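Local structure of lipase aflb (Neosartorya fumigata, 6IDY) at residues Phe153-Ile164 and Ala215-Ser223. The protein is a fungal lipase of the alpha/beta-hydrolase fold that probably hydrolyses the ester bonds of lipids and binds a calcium ion. Residues are numbered along the deposited sequence; the frame is centred on the assembly and turned at random.
Sequences FGYGKNGKKPVI and AINYISAIS
Phe153 reaches the last turn of helix 205-223 where that helix packs antiparallel on strand 161-166 of the alpha/beta-hydrolase sheet; the axes of 161-164 and 215-223 approach to 9.6 Å. With CG anti to the backbone N (chi1 -174°), its flat ring sends CZ to Ser223, whose OG lies at the ring edge, 3.3 Å away. Tyr155 is the second aromatic: one face of its ring lies over Phe153 CD2. CD1 of Ile222, 3.5 Å from Tyr155 CE2, also lies near Phe153 CE2, so this one branched chain touches both rings. Between Gly154 and Lys157 the chain makes a type I' turn, and Gly156 takes its third position with phi 60° and psi 30°, a left-handed conformation that glycine adopts readily; its backbone packs close to Ser223. A water lies within hydrogen-bonding distance of both Gly156 O and Ser223 O, bridging the turn and the helix end.

Pro162 offers a compact apolar ring, its CB 3.7 Å from Ile219 CG2, and that methyl also lies near Phe153 CZ. Ile164 CD1 reaches Ile216 CA, 3.6 Å away, and Ala215 O, while CG2 approaches the CB of Ala215, whose short side chain suits this place. No direct hydrogen bond crosses the contact. The OG of buried Ser223 donates within its own helix, to Ile219 O, 2.7 Å away, on the opposite face of that carbonyl from Ser223 N.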
loop_
_atom_site.group_PDB
_atom_site.type_symbol
_atom_site.label_atom_id
_atom_site.label_comp_id
_atom_site.label_asym_id
_atom_site.label_seq_id
_atom_site.Cartn_x
_atom_site.Cartn_y
_atom_site.Cartn_z
ATOM N N PHE A 153 8.335 -20.149 0.851
ATOM C CA PHE A 153 9.513 -19.271 0.712
ATOM C C PHE A 153 10.801 -20.085 0.582
ATOM O O PHE A 153 11.021 -21.024 1.351
ATOM C CB PHE A 153 9.593 -18.257 1.863
ATOM C CG PHE A 153 10.679 -17.210 1.745
ATOM C CD1 PHE A 153 10.586 -16.186 0.806
ATOM C CD2 PHE A 153 11.774 -17.223 2.602
ATOM C CE1 PHE A 153 11.598 -15.226 0.690
ATOM C CE2 PHE A 153 12.765 -16.234 2.514
ATOM C CZ PHE A 153 12.674 -15.247 1.554
ATOM N N GLY A 154 11.587 -19.763 -0.442
ATOM C CA GLY A 154 12.803 -20.486 -0.805
ATOM C C GLY A 154 14.127 -19.990 -0.269
ATOM O O GLY A 154 15.169 -20.547 -0.630
ATOM N N TYR A 155 14.112 -18.929 0.568
ATOM C CA TYR A 155 15.299 -18.365 1.236
ATOM C C TYR A 155 16.476 -18.051 0.279
ATOM O O TYR A 155 17.635 -18.225 0.653
ATOM C CB TYR A 155 15.738 -19.303 2.397
ATOM C CG TYR A 155 14.702 -19.417 3.494
ATOM C CD1 TYR A 155 13.697 -20.379 3.436
ATOM C CD2 TYR A 155 14.714 -18.550 4.581
ATOM C CE1 TYR A 155 12.717 -20.463 4.426
ATOM C CE2 TYR A 155 13.752 -18.636 5.586
ATOM C CZ TYR A 155 12.749 -19.587 5.500
ATOM O OH TYR A 155 11.803 -19.658 6.493
ATOM N N GLY A 156 16.152 -17.613 -0.941
ATOM C CA GLY A 156 17.115 -17.282 -1.991
ATOM C C GLY A 156 18.019 -18.418 -2.444
ATOM O O GLY A 156 19.154 -18.168 -2.864
ATOM N N LYS A 157 17.527 -19.676 -2.360
ATOM C CA LYS A 157 18.264 -20.892 -2.741
ATOM C C LYS A 157 17.765 -21.482 -4.075
ATOM O O LYS A 157 18.374 -22.422 -4.602
ATOM C CB LYS A 157 18.142 -21.961 -1.639
ATOM C CG LYS A 157 18.760 -21.575 -0.300
ATOM C CD LYS A 157 18.383 -22.578 0.779
ATOM C CE LYS A 157 18.574 -22.028 2.173
ATOM N NZ LYS A 157 17.945 -22.898 3.204
ATOM N N ASN A 158 16.671 -20.916 -4.620
ATOM C CA ASN A 158 15.995 -21.374 -5.837
ATOM C C ASN A 158 16.055 -20.406 -7.039
ATOM O O ASN A 158 15.359 -20.627 -8.037
ATOM C CB ASN A 158 14.528 -21.707 -5.493
ATOM C CG ASN A 158 13.793 -20.636 -4.693
ATOM O OD1 ASN A 158 14.251 -19.491 -4.531
ATOM N ND2 ASN A 158 12.630 -20.994 -4.165
ATOM N N GLY A 159 16.873 -19.361 -6.944
ATOM C CA GLY A 159 16.994 -18.353 -7.997
ATOM C C GLY A 159 15.852 -17.349 -8.005
ATOM O O GLY A 159 15.689 -16.593 -8.970
ATOM N N LYS A 160 15.048 -17.332 -6.925
ATOM C CA LYS A 160 13.914 -16.422 -6.783
ATOM C C LYS A 160 14.298 -15.318 -5.821
ATOM O O LYS A 160 14.721 -15.590 -4.697
ATOM C CB LYS A 160 12.644 -17.154 -6.307
ATOM C CG LYS A 160 12.255 -18.350 -7.178
ATOM C CD LYS A 160 10.763 -18.614 -7.178
ATOM C CE LYS A 160 10.271 -19.487 -6.049
ATOM N NZ LYS A 160 8.815 -19.766 -6.168
ATOM N N LYS A 161 14.201 -14.073 -6.283
ATOM C CA LYS A 161 14.539 -12.901 -5.488
ATOM C C LYS A 161 13.471 -12.670 -4.403
ATOM O O LYS A 161 12.293 -12.573 -4.739
ATOM C CB LYS A 161 14.661 -11.664 -6.406
ATOM C CG LYS A 161 15.149 -10.375 -5.732
ATOM C CD LYS A 161 16.637 -10.426 -5.456
ATOM C CE LYS A 161 17.277 -9.083 -5.630
ATOM N NZ LYS A 161 17.764 -8.881 -7.023
ATOM N N PRO A 162 13.849 -12.584 -3.107
ATOM C CA PRO A 162 12.844 -12.295 -2.074
ATOM C C PRO A 162 12.258 -10.896 -2.270
ATOM O O PRO A 162 12.997 -9.951 -2.528
ATOM C CB PRO A 162 13.634 -12.411 -0.763
ATOM C CG PRO A 162 14.891 -13.190 -1.122
ATOM C CD PRO A 162 15.197 -12.722 -2.511
ATOM N N VAL A 163 10.926 -10.783 -2.231
ATOM C CA VAL A 163 10.218 -9.515 -2.421
ATOM C C VAL A 163 9.352 -9.233 -1.191
ATOM O O VAL A 163 8.456 -10.017 -0.864
ATOM C CB VAL A 163 9.415 -9.443 -3.758
ATOM C CG1 VAL A 163 8.667 -8.117 -3.889
ATOM C CG2 VAL A 163 10.324 -9.655 -4.965
ATOM N N ILE A 164 9.636 -8.116 -0.510
ATOM C CA ILE A 164 8.890 -7.705 0.674
ATOM C C ILE A 164 7.724 -6.841 0.234
ATOM O O ILE A 164 7.933 -5.777 -0.351
ATOM C CB ILE A 164 9.788 -6.985 1.724
ATOM C CG1 ILE A 164 10.997 -7.877 2.115
ATOM C CG2 ILE A 164 8.960 -6.581 2.960
ATOM C CD1 ILE A 164 12.153 -7.138 2.680
ATOM N N ALA A 215 12.442 -5.743 8.456
ATOM C CA ALA A 215 12.063 -6.753 7.454
ATOM C C ALA A 215 13.110 -6.844 6.353
ATOM O O ALA A 215 13.496 -7.946 5.975
ATOM C CB ALA A 215 10.692 -6.448 6.863
ATOM N N ILE A 216 13.620 -5.687 5.887
ATOM C CA ILE A 216 14.668 -5.657 4.867
ATOM C C ILE A 216 15.910 -6.419 5.331
ATOM O O ILE A 216 16.315 -7.380 4.675
ATOM C CB ILE A 216 14.993 -4.216 4.390
ATOM C CG1 ILE A 216 13.816 -3.613 3.570
ATOM C CG2 ILE A 216 16.276 -4.223 3.558
ATOM C CD1 ILE A 216 13.902 -2.051 3.363
ATOM N N ASN A 217 16.485 -6.012 6.476
ATOM C CA ASN A 217 17.692 -6.626 7.026
ATOM C C ASN A 217 17.489 -8.071 7.459
ATOM O O ASN A 217 18.401 -8.882 7.293
ATOM C CB ASN A 217 18.274 -5.771 8.146
ATOM C CG ASN A 217 18.940 -4.517 7.629
ATOM O OD1 ASN A 217 19.359 -4.431 6.465
ATOM N ND2 ASN A 217 19.079 -3.525 8.489
ATOM N N TYR A 218 16.280 -8.414 7.932
ATOM C CA TYR A 218 15.969 -9.779 8.343
ATOM C C TYR A 218 15.821 -10.718 7.144
ATOM O O TYR A 218 16.380 -11.818 7.163
ATOM C CB TYR A 218 14.731 -9.828 9.267
ATOM C CG TYR A 218 14.306 -11.237 9.623
ATOM C CD1 TYR A 218 14.886 -11.912 10.692
ATOM C CD2 TYR A 218 13.355 -11.910 8.864
ATOM C CE1 TYR A 218 14.527 -13.227 10.997
ATOM C CE2 TYR A 218 12.988 -13.219 9.159
ATOM C CZ TYR A 218 13.572 -13.873 10.228
ATOM O OH TYR A 218 13.189 -15.156 10.509
ATOM N N ILE A 219 15.040 -10.309 6.132
ATOM C CA ILE A 219 14.813 -11.143 4.951
ATOM C C ILE A 219 16.119 -11.300 4.168
ATOM O O ILE A 219 16.420 -12.406 3.720
ATOM C CB ILE A 219 13.598 -10.662 4.108
ATOM C CG1 ILE A 219 12.265 -10.789 4.911
ATOM C CG2 ILE A 219 13.506 -11.356 2.740
ATOM C CD1 ILE A 219 11.756 -12.235 5.280
ATOM N N SER A 220 16.935 -10.233 4.098
ATOM C CA SER A 220 18.235 -10.314 3.428
ATOM C C SER A 220 19.168 -11.305 4.145
ATOM O O SER A 220 19.847 -12.086 3.475
ATOM C CB SER A 220 18.886 -8.938 3.334
ATOM O OG SER A 220 20.120 -9.004 2.638
ATOM N N ALA A 221 19.171 -11.292 5.498
ATOM C CA ALA A 221 20.013 -12.170 6.325
ATOM C C ALA A 221 19.681 -13.653 6.175
ATOM O O ALA A 221 20.589 -14.438 5.896
ATOM C CB ALA A 221 19.938 -11.758 7.787
ATOM N N ILE A 222 18.388 -14.034 6.340
ATOM C CA ILE A 222 17.915 -15.429 6.247
ATOM C C ILE A 222 18.042 -16.014 4.836
ATOM O O ILE A 222 18.123 -17.234 4.681
ATOM C CB ILE A 222 16.469 -15.622 6.803
ATOM C CG1 ILE A 222 15.425 -14.783 6.009
ATOM C CG2 ILE A 222 16.406 -15.367 8.320
ATOM C CD1 ILE A 222 13.970 -15.174 6.203
ATOM N N SER A 223 18.019 -15.145 3.818
ATOM C CA SER A 223 18.100 -15.531 2.411
ATOM C C SER A 223 19.514 -15.445 1.860
ATOM O O SER A 223 19.748 -15.954 0.764
ATOM C CB SER A 223 17.191 -14.636 1.569
ATOM O OG SER A 223 15.888 -14.558 2.118
HETATM O O HOH W 1 21.470 -16.970 -1.603
#